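Local coordinates for protein hemoglobin (Mustelus griseus, PDB 1GCV) that carries oxygen from the gills to the peripheral tissues as the beta subunit of a heme-containing alpha2-beta2 hemoglobin tetramer, at residues T46-S50 against S51-G55; V126-D129 against A130-Q134; K76-S79 against K80-D84. All blocks are in the same frame, centred on the assembly; numbering follows the deposited sequence.

Contact 1: residues T46-S50 against S51-G55; sequences TDFRS and SIHAG. With HEM (protoporphyrin IX containing Fe), chain F.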
loop_
_atom_site.group_PDB
_atom_site.type_symbol
_atom_site.label_atom_id
_atom_site.label_comp_id
_atom_site.label_asym_id
_atom_site.label_seq_id
_atom_site.Cartn_x
_atom_site.Cartn_y
_atom_site.Cartn_z
ATOM N N THR B 46 -4.901 26.493 -16.894
ATOM C CA THR B 46 -4.707 27.836 -16.363
ATOM C C THR B 46 -5.906 28.395 -15.595
ATOM O O THR B 46 -5.731 29.099 -14.598
ATOM C CB THR B 46 -4.345 28.822 -17.495
ATOM O OG1 THR B 46 -3.429 28.194 -18.398
ATOM C CG2 THR B 46 -3.707 30.075 -16.926
ATOM N N ASP B 47 -7.117 28.083 -16.049
ATOM C CA ASP B 47 -8.325 28.588 -15.400
ATOM C C ASP B 47 -8.978 27.628 -14.407
ATOM O O ASP B 47 -10.135 27.812 -14.028
ATOM C CB ASP B 47 -9.349 28.996 -16.457
ATOM C CG ASP B 47 -9.805 27.830 -17.305
ATOM O OD1 ASP B 47 -9.070 26.819 -17.387
ATOM O OD2 ASP B 47 -10.900 27.929 -17.891
ATOM N N PHE B 48 -8.238 26.607 -13.984
ATOM C CA PHE B 48 -8.762 25.653 -13.018
ATOM C C PHE B 48 -9.056 26.377 -11.706
ATOM O O PHE B 48 -8.321 27.279 -11.301
ATOM C CB PHE B 48 -7.751 24.530 -12.769
ATOM C CG PHE B 48 -8.023 23.737 -11.527
ATOM C CD1 PHE B 48 -7.464 24.111 -10.310
ATOM C CD2 PHE B 48 -8.850 22.622 -11.567
ATOM C CE1 PHE B 48 -7.725 23.383 -9.144
ATOM C CE2 PHE B 48 -9.117 21.889 -10.406
ATOM C CZ PHE B 48 -8.551 22.274 -9.194
ATOM N N ARG B 49 -10.140 25.981 -11.049
ATOM C CA ARG B 49 -10.543 26.569 -9.776
ATOM C C ARG B 49 -10.989 25.432 -8.859
ATOM O O ARG B 49 -11.801 24.597 -9.262
ATOM C CB ARG B 49 -11.708 27.545 -9.991
ATOM C CG ARG B 49 -11.503 28.927 -9.392
ATOM C CD ARG B 49 -11.569 28.897 -7.863
ATOM N NE ARG B 49 -10.392 29.511 -7.243
ATOM C CZ ARG B 49 -9.777 29.040 -6.161
ATOM N NH1 ARG B 49 -10.220 27.939 -5.562
ATOM N NH2 ARG B 49 -8.715 29.672 -5.679
ATOM N N SER B 50 -10.458 25.391 -7.637
ATOM C CA SER B 50 -10.825 24.348 -6.674
ATOM C C SER B 50 -12.331 24.340 -6.413
ATOM O O SER B 50 -12.951 23.280 -6.304
ATOM C CB SER B 50 -10.097 24.568 -5.346
ATOM O OG SER B 50 -8.718 24.309 -5.482
ATOM N N SER B 51 -12.906 25.535 -6.307
ATOM C CA SER B 51 -14.333 25.716 -6.050
ATOM C C SER B 51 -15.227 25.091 -7.113
ATOM O O SER B 51 -16.212 24.422 -6.797
ATOM C CB SER B 51 -14.661 27.205 -5.960
ATOM O OG SER B 51 -14.322 27.719 -4.690
ATOM N N ILE B 52 -14.887 25.324 -8.374
ATOM C CA ILE B 52 -15.666 24.797 -9.487
ATOM C C ILE B 52 -15.501 23.287 -9.582
ATOM O O ILE B 52 -16.480 22.551 -9.733
ATOM C CB ILE B 52 -15.230 25.465 -10.824
ATOM C CG1 ILE B 52 -15.584 26.961 -10.793
ATOM C CG2 ILE B 52 -15.896 24.778 -12.011
ATOM C CD1 ILE B 52 -16.965 27.277 -10.198
ATOM N N HIS B 53 -14.255 22.838 -9.478
ATOM C CA HIS B 53 -13.930 21.419 -9.554
ATOM C C HIS B 53 -14.646 20.636 -8.457
ATOM O O HIS B 53 -15.223 19.577 -8.710
ATOM C CB HIS B 53 -12.417 21.223 -9.437
ATOM C CG HIS B 53 -12.134 19.850 -10.006
ATOM N ND1 HIS B 53 -12.559 19.448 -11.268
ATOM C CD2 HIS B 53 -11.481 18.832 -9.309
ATOM C CE1 HIS B 53 -12.161 18.181 -11.322
ATOM N NE2 HIS B 53 -11.553 17.796 -10.246
ATOM N N ALA B 54 -14.604 21.162 -7.239
ATOM C CA ALA B 54 -15.263 20.515 -6.116
ATOM C C ALA B 54 -16.742 20.322 -6.435
ATOM O O ALA B 54 -17.313 19.271 -6.157
ATOM C CB ALA B 54 -15.106 21.362 -4.866
ATOM N N GLY B 55 -17.356 21.348 -7.021
ATOM C CA GLY B 55 -18.761 21.267 -7.366
ATOM C C GLY B 55 -19.006 20.146 -8.350
ATOM O O GLY B 55 -20.007 19.439 -8.261
HETATM C CHA HEM F . -12.801 15.681 -14.084
HETATM C CHB HEM F . -15.215 13.183 -10.682
HETATM C CHC HEM F . -11.010 12.384 -8.361
HETATM C CHD HEM F . -8.596 14.798 -11.813
HETATM C C1A HEM F . -13.812 15.084 -13.324
HETATM C C2A HEM F . -15.227 15.177 -13.614
HETATM C C3A HEM F . -15.892 14.476 -12.671
HETATM C C4A HEM F . -14.898 13.966 -11.769
HETATM C CMA HEM F . -17.388 14.215 -12.605
HETATM C CAA HEM F . -15.881 15.910 -14.754
HETATM C CBA HEM F . -15.964 14.963 -15.923
HETATM C CGA HEM F . -16.014 15.691 -17.243
HETATM O O1A HEM F . -16.930 15.405 -18.040
HETATM O O2A HEM F . -15.137 16.550 -17.484
HETATM C C1B HEM F . -14.277 12.689 -9.803
HETATM C C2B HEM F . -14.644 11.948 -8.617
HETATM C C3B HEM F . -13.469 11.765 -7.906
HETATM C C4B HEM F . -12.373 12.354 -8.717
HETATM C CMB HEM F . -16.060 11.442 -8.286
HETATM C CAB HEM F . -13.387 11.214 -6.622
HETATM C CBB HEM F . -12.527 10.150 -6.274
HETATM C C1C HEM F . -9.964 12.947 -9.124
HETATM C C2C HEM F . -8.562 13.052 -8.686
HETATM C C3C HEM F . -7.886 13.663 -9.708
HETATM C C4C HEM F . -8.877 14.009 -10.716
HETATM C CMC HEM F . -7.967 12.656 -7.332
HETATM C CAC HEM F . -6.501 13.846 -9.845
HETATM C CBC HEM F . -5.652 14.331 -8.836
HETATM C C1D HEM F . -9.536 15.210 -12.733
HETATM C C2D HEM F . -9.214 16.080 -13.837
HETATM C C3D HEM F . -10.387 16.363 -14.453
HETATM C C4D HEM F . -11.430 15.610 -13.772
HETATM C CMD HEM F . -7.822 16.534 -14.256
HETATM C CAD HEM F . -10.593 17.325 -15.619
HETATM C CBD HEM F . -10.296 18.757 -15.213
HETATM C CGD HEM F . -11.196 19.759 -15.904
HETATM O O1D HEM F . -11.358 20.875 -15.358
HETATM O O2D HEM F . -11.736 19.433 -16.986
HETATM N NA HEM F . -13.601 14.306 -12.188
HETATM N NB HEM F . -12.886 12.901 -9.895
HETATM N NC HEM F . -10.148 13.538 -10.386
HETATM N ND HEM F . -10.890 14.896 -12.702
HETATM FE FE HEM F . -11.857 13.686 -11.434
#
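Phe48 meets His53 where the chain turns from a loop into helix 50-66. Phe48 CE2 lies 3.5 Å from His53 CB and also touches CG of the imidazole. The two rings cross obliquely, their planes at 54°. The torsions account for the meeting. Phe48 CG stands opposite the backbone N (chi1 163°), which brings the CE2 edge of the ring against His53 CB. His53 CG is also anti to its own N (chi1 -160°), which carries the imidazole toward the heme.

This is the tight side of the contact. His53 CE1 comes within 3.6 Å of heme C4D, with the porphyrin at the edge of the imidazole and near its plane. Phe42 meets the His53 ring edge-to-face and also touches the Phe48 ring. Ser50 turns its OG to Asp29 of helix 20-34 in a hydrogen bond, so this buried hydroxyl is satisfied.

The fold here is the start of the distal helix of a globin, helix E in the classical lettering, and His53 is the distal binding residue of the heme iron. In this deoxy form His53 NE2 stands 4.3 Å from heme FE, beyond coordination distance. Arg49 is the N-cap residue. His53 N donates to Arg49 O at 3.0 Å. The next bond of the helix runs from Ala54 N to Ser50 O at 2.8 Å.

The other side is looser. The chain of Arg49 is bent at chi2 and chi3 and lies along the exposed surface. Arg49 CD packs on Ser51 CB at 4.0 Å, and Ser51 N sits at the edge of the guanidinium, near its plane. Arg49 CB rests against Ile52 CG1, also at 4.0 Å, and both of these side chains are exposed.

Contact 2: residues V126-D129 against A130-Q134; sequences VVID and AISKQ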
loop_
_atom_site.group_PDB
_atom_site.type_symbol
_atom_site.label_atom_id
_atom_site.label_comp_id
_atom_site.label_asym_id
_atom_site.label_seq_id
_atom_site.Cartn_x
_atom_site.Cartn_y
_atom_site.Cartn_z
ATOM N N VAL B 126 -15.809 2.135 -2.036
ATOM C CA VAL B 126 -16.708 1.707 -3.113
ATOM C C VAL B 126 -16.597 2.655 -4.308
ATOM O O VAL B 126 -16.648 2.226 -5.462
ATOM C CB VAL B 126 -18.196 1.667 -2.634
ATOM C CG1 VAL B 126 -19.144 1.599 -3.831
ATOM C CG2 VAL B 126 -18.413 0.477 -1.721
ATOM N N VAL B 127 -16.445 3.945 -4.021
ATOM C CA VAL B 127 -16.322 4.961 -5.061
ATOM C C VAL B 127 -14.969 4.875 -5.804
ATOM O O VAL B 127 -14.922 5.050 -7.022
ATOM C CB VAL B 127 -16.537 6.374 -4.456
ATOM C CG1 VAL B 127 -15.933 7.437 -5.346
ATOM C CG2 VAL B 127 -18.031 6.631 -4.278
ATOM N N ILE B 128 -13.887 4.594 -5.074
ATOM C CA ILE B 128 -12.547 4.461 -5.667
ATOM C C ILE B 128 -12.531 3.259 -6.616
ATOM O O ILE B 128 -11.968 3.314 -7.705
ATOM C CB ILE B 128 -11.456 4.215 -4.584
ATOM C CG1 ILE B 128 -11.375 5.397 -3.614
ATOM C CG2 ILE B 128 -10.116 3.973 -5.249
ATOM C CD1 ILE B 128 -10.977 6.702 -4.244
ATOM N N ASP B 129 -13.150 2.169 -6.176
ATOM C CA ASP B 129 -13.231 0.937 -6.950
ATOM C C ASP B 129 -14.032 1.135 -8.235
ATOM O O ASP B 129 -13.632 0.674 -9.296
ATOM C CB ASP B 129 -13.859 -0.163 -6.081
ATOM C CG ASP B 129 -14.359 -1.345 -6.893
ATOM O OD1 ASP B 129 -15.595 -1.515 -7.009
ATOM O OD2 ASP B 129 -13.516 -2.109 -7.407
ATOM N N ALA B 130 -15.158 1.832 -8.142
ATOM C CA ALA B 130 -15.999 2.080 -9.306
ATOM C C ALA B 130 -15.284 2.955 -10.332
ATOM O O ALA B 130 -15.329 2.685 -11.527
ATOM C CB ALA B 130 -17.308 2.743 -8.874
ATOM N N ILE B 131 -14.608 3.997 -9.862
ATOM C CA ILE B 131 -13.913 4.916 -10.758
ATOM C C ILE B 131 -12.556 4.403 -11.268
ATOM O O ILE B 131 -11.990 4.974 -12.198
ATOM C CB ILE B 131 -13.746 6.311 -10.085
ATOM C CG1 ILE B 131 -13.656 7.404 -11.155
ATOM C CG2 ILE B 131 -12.525 6.322 -9.175
ATOM C CD1 ILE B 131 -13.786 8.806 -10.602
ATOM N N SER B 132 -12.058 3.320 -10.671
ATOM C CA SER B 132 -10.779 2.714 -11.061
ATOM C C SER B 132 -11.002 1.499 -11.960
ATOM O O SER B 132 -10.066 0.972 -12.547
ATOM C CB SER B 132 -9.996 2.258 -9.822
ATOM O OG SER B 132 -9.473 3.356 -9.100
ATOM N N LYS B 133 -12.251 1.064 -12.055
ATOM C CA LYS B 133 -12.637 -0.101 -12.850
ATOM C C LYS B 133 -12.217 -0.121 -14.326
ATOM O O LYS B 133 -11.641 -1.100 -14.796
ATOM C CB LYS B 133 -14.160 -0.289 -12.768
ATOM C CG LYS B 133 -14.632 -1.699 -13.043
ATOM C CD LYS B 133 -14.226 -2.626 -11.915
ATOM C CE LYS B 133 -15.403 -2.939 -11.011
ATOM N NZ LYS B 133 -16.512 -3.603 -11.762
ATOM N N GLN B 134 -12.509 0.947 -15.061
ATOM C CA GLN B 134 -12.187 0.984 -16.483
ATOM C C GLN B 134 -10.729 1.237 -16.861
ATOM O O GLN B 134 -10.436 1.564 -18.011
ATOM C CB GLN B 134 -13.083 2.005 -17.185
ATOM C CG GLN B 134 -14.558 1.627 -17.175
ATOM C CD GLN B 134 -14.775 0.128 -17.266
ATOM O OE1 GLN B 134 -15.403 -0.475 -16.392
ATOM N NE2 GLN B 134 -14.251 -0.481 -18.326
#
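Ser132 places OG beside its own backbone N (chi1 -72°), and this turns the hydroxyl back to Ile128 O one turn earlier. Ile131 has CG1 anti to its N (chi1 -153°), which puts CG2 between the backbone N and the carbonyl carbon. That methyl lies over the preceding turn, 3.4 Å from Ile128 O.

Ser132 OG donates to Ile128 O at 2.9 Å, tilted 32° from the carbonyl plane. The hydroxyl thus spends its proton on the helix itself. Ile128 CG2 flanks the bond, 4.0 Å from the same OG.

These residues form the last turns of helix 114-132, the C-terminal helix H of the globin fold. Ala130 N and Ile131 N make helical bonds to Val126 O and Val127 O. Ser132 N makes a weak 3.4 Å bond to Asp129 O.

Ile131 is part of the heme pocket and touches the porphyrin, His82 and Leu78. Ile128 and Ser132 both pack on Phe93 of helix 93-108.

Asp129 and Lys133 lie side by side and point the same way. Their nearest side-chain atoms are Asp129 OD2 and Lys133 CE, 4.2 Å apart. The ammonium does not close on the carboxylate. Asp129 OD1 instead forms a salt bridge with Lys72 of helix 71-74.

Contact 3: residues K76-S79 against K80-D84; sequences KDLS and KKHAD. With HEM (protoporphyrin IX containing Fe), chain F.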
loop_
_atom_site.group_PDB
_atom_site.type_symbol
_atom_site.label_atom_id
_atom_site.label_comp_id
_atom_site.label_asym_id
_atom_site.label_seq_id
_atom_site.Cartn_x
_atom_site.Cartn_y
_atom_site.Cartn_z
ATOM N N LYS B 76 -19.123 4.078 -14.933
ATOM C CA LYS B 76 -18.395 3.449 -16.031
ATOM C C LYS B 76 -17.756 4.449 -16.992
ATOM O O LYS B 76 -16.582 4.317 -17.339
ATOM C CB LYS B 76 -19.311 2.504 -16.813
ATOM C CG LYS B 76 -18.616 1.228 -17.260
ATOM C CD LYS B 76 -19.064 0.806 -18.649
ATOM C CE LYS B 76 -20.348 -0.018 -18.586
ATOM N NZ LYS B 76 -20.360 -0.978 -17.439
ATOM N N ASP B 77 -18.524 5.447 -17.419
ATOM C CA ASP B 77 -18.016 6.455 -18.341
ATOM C C ASP B 77 -17.048 7.412 -17.668
ATOM O O ASP B 77 -16.045 7.801 -18.262
ATOM C CB ASP B 77 -19.172 7.242 -18.948
ATOM C CG ASP B 77 -19.792 6.534 -20.130
ATOM O OD1 ASP B 77 -19.087 5.734 -20.788
ATOM O OD2 ASP B 77 -20.986 6.776 -20.399
ATOM N N LEU B 78 -17.360 7.806 -16.438
ATOM C CA LEU B 78 -16.501 8.710 -15.675
ATOM C C LEU B 78 -15.141 8.040 -15.503
ATOM O O LEU B 78 -14.095 8.688 -15.566
ATOM C CB LEU B 78 -17.119 8.989 -14.302
ATOM C CG LEU B 78 -16.400 9.988 -13.399
ATOM C CD1 LEU B 78 -16.196 11.275 -14.152
ATOM C CD2 LEU B 78 -17.218 10.236 -12.144
ATOM N N SER B 79 -15.175 6.732 -15.289
ATOM C CA SER B 79 -13.966 5.945 -15.111
ATOM C C SER B 79 -13.138 5.902 -16.400
ATOM O O SER B 79 -11.912 6.023 -16.361
ATOM C CB SER B 79 -14.337 4.527 -14.674
ATOM O OG SER B 79 -13.180 3.747 -14.443
ATOM N N LYS B 80 -13.807 5.725 -17.539
ATOM C CA LYS B 80 -13.123 5.682 -18.830
ATOM C C LYS B 80 -12.547 7.051 -19.150
ATOM O O LYS B 80 -11.486 7.155 -19.757
ATOM C CB LYS B 80 -14.085 5.261 -19.944
ATOM C CG LYS B 80 -14.564 3.833 -19.819
ATOM C CD LYS B 80 -15.345 3.402 -21.040
ATOM C CE LYS B 80 -15.006 1.967 -21.401
ATOM N NZ LYS B 80 -15.772 1.501 -22.587
ATOM N N LYS B 81 -13.254 8.098 -18.736
ATOM C CA LYS B 81 -12.813 9.465 -18.963
ATOM C C LYS B 81 -11.521 9.758 -18.192
ATOM O O LYS B 81 -10.636 10.448 -18.698
ATOM C CB LYS B 81 -13.910 10.446 -18.538
ATOM C CG LYS B 81 -13.458 11.896 -18.459
ATOM C CD LYS B 81 -14.042 12.723 -19.600
ATOM C CE LYS B 81 -13.058 13.778 -20.102
ATOM N NZ LYS B 81 -13.209 15.089 -19.397
ATOM N N HIS B 82 -11.408 9.237 -16.972
ATOM C CA HIS B 82 -10.204 9.462 -16.168
ATOM C C HIS B 82 -9.019 8.647 -16.680
ATOM O O HIS B 82 -7.877 9.101 -16.630
ATOM C CB HIS B 82 -10.456 9.102 -14.700
ATOM C CG HIS B 82 -11.187 10.159 -13.924
ATOM N ND1 HIS B 82 -12.551 10.321 -14.118
ATOM C CD2 HIS B 82 -10.642 11.085 -13.035
ATOM C CE1 HIS B 82 -12.812 11.397 -13.371
ATOM N NE2 HIS B 82 -11.780 11.860 -12.732
ATOM N N ALA B 83 -9.295 7.441 -17.172
ATOM C CA ALA B 83 -8.245 6.562 -17.675
ATOM C C ALA B 83 -7.726 6.931 -19.056
ATOM O O ALA B 83 -6.524 7.088 -19.249
ATOM C CB ALA B 83 -8.738 5.123 -17.684
ATOM N N ASP B 84 -8.637 7.077 -20.014
ATOM C CA ASP B 84 -8.278 7.388 -21.396
ATOM C C ASP B 84 -8.111 8.857 -21.766
ATOM O O ASP B 84 -7.255 9.195 -22.581
ATOM C CB ASP B 84 -9.302 6.761 -22.339
ATOM C CG ASP B 84 -9.399 5.262 -22.176
ATOM O OD1 ASP B 84 -10.471 4.699 -22.487
ATOM O OD2 ASP B 84 -8.404 4.647 -21.736
HETATM C CHA HEM F . -12.801 15.681 -14.084
HETATM C CHB HEM F . -15.215 13.183 -10.682
HETATM C CHC HEM F . -11.010 12.384 -8.361
HETATM C CHD HEM F . -8.596 14.798 -11.813
HETATM C C1A HEM F . -13.812 15.084 -13.324
HETATM C C2A HEM F . -15.227 15.177 -13.614
HETATM C C3A HEM F . -15.892 14.476 -12.671
HETATM C C4A HEM F . -14.898 13.966 -11.769
HETATM C CMA HEM F . -17.388 14.215 -12.605
HETATM C CAA HEM F . -15.881 15.910 -14.754
HETATM C CBA HEM F . -15.964 14.963 -15.923
HETATM C CGA HEM F . -16.014 15.691 -17.243
HETATM O O1A HEM F . -16.930 15.405 -18.040
HETATM O O2A HEM F . -15.137 16.550 -17.484
HETATM C C1B HEM F . -14.277 12.689 -9.803
HETATM C C2B HEM F . -14.644 11.948 -8.617
HETATM C C3B HEM F . -13.469 11.765 -7.906
HETATM C C4B HEM F . -12.373 12.354 -8.717
HETATM C CMB HEM F . -16.060 11.442 -8.286
HETATM C CAB HEM F . -13.387 11.214 -6.622
HETATM C CBB HEM F . -12.527 10.150 -6.274
HETATM C C1C HEM F . -9.964 12.947 -9.124
HETATM C C2C HEM F . -8.562 13.052 -8.686
HETATM C C3C HEM F . -7.886 13.663 -9.708
HETATM C C4C HEM F . -8.877 14.009 -10.716
HETATM C CMC HEM F . -7.967 12.656 -7.332
HETATM C CAC HEM F . -6.501 13.846 -9.845
HETATM C CBC HEM F . -5.652 14.331 -8.836
HETATM C C1D HEM F . -9.536 15.210 -12.733
HETATM C C2D HEM F . -9.214 16.080 -13.837
HETATM C C3D HEM F . -10.387 16.363 -14.453
HETATM C C4D HEM F . -11.430 15.610 -13.772
HETATM C CMD HEM F . -7.822 16.534 -14.256
HETATM C CAD HEM F . -10.593 17.325 -15.619
HETATM C CBD HEM F . -10.296 18.757 -15.213
HETATM C CGD HEM F . -11.196 19.759 -15.904
HETATM O O1D HEM F . -11.358 20.875 -15.358
HETATM O O2D HEM F . -11.736 19.433 -16.986
HETATM N NA HEM F . -13.601 14.306 -12.188
HETATM N NB HEM F . -12.886 12.901 -9.895
HETATM N NC HEM F . -10.148 13.538 -10.386
HETATM N ND HEM F . -10.890 14.896 -12.702
HETATM FE FE HEM F . -11.857 13.686 -11.434
#
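Leu78 O is gripped twice by His82, by its backbone N at 3.1 Å and by its ring ND1 at 2.7 Å. The two donors reach the oxygen from opposite faces of the carbonyl plane. The ND1 bond is nearly straight at 173°. ND1 lies above the carbonyl plane, while Leu78 O sits in the plane of the imidazole, at its edge. This bond helps fix the rotation of the ring. It would also probably make the imidazole more electron-rich toward the metal.

At the far end of the ring, His82 NE2 binds the heme iron at 2.2 Å. This is the proximal histidine of the globin fold, on helix 76-86, which is helix F in the classical lettering. Its chi1 of -80° sets CG beside the backbone N, so that ND1 can turn back to Leu78 O while NE2 faces the iron.

Leu78 lies alongside His82 and points the same way. Leu78 CD1 touches both His82 CE1 and heme CMA, each at 3.5 Å. CD2 touches the porphyrin rim at CHB. Replacing Leu78 with an alanine would probably open a gap beside His82 CE1 and heme CMA and take away part of the packing that steadies the ring.

Lys81 takes a chain bent at chi2, chi3 and chi4 to reach the heme propionate. Lys81 NZ donates to heme O2A at 3.1 Å. Lys80 leads away from the heme on the exposed side, with CG 3.2 Å from Lys76 O. Ser79 OG turns to the C-terminal segment, where Gln134 N donates to it.

In the fold
Contacts 1 and 3 hold the two heme histidines on different helices, and the side chains of His53 and His82 come within about 6 Å of each other. All three contacts are partly buried. Contacts 1 and 3 both have charged, exposed outer sides; contact 2 has the fewest exposed residues, Lys133 alone. Contact 3 holds the heme by a metal bond and a propionate hydrogen bond, contact 1 meets it by packing. Contact 2 is held chiefly by main-chain bonds and a serine hydroxyl, while its aliphatic side chains pack on other helices. Contacts 2 and 3 touch: Ser79 ties helix 76-86 to Ile131 of helix 114-132 by a weak bond, and to the segment after it.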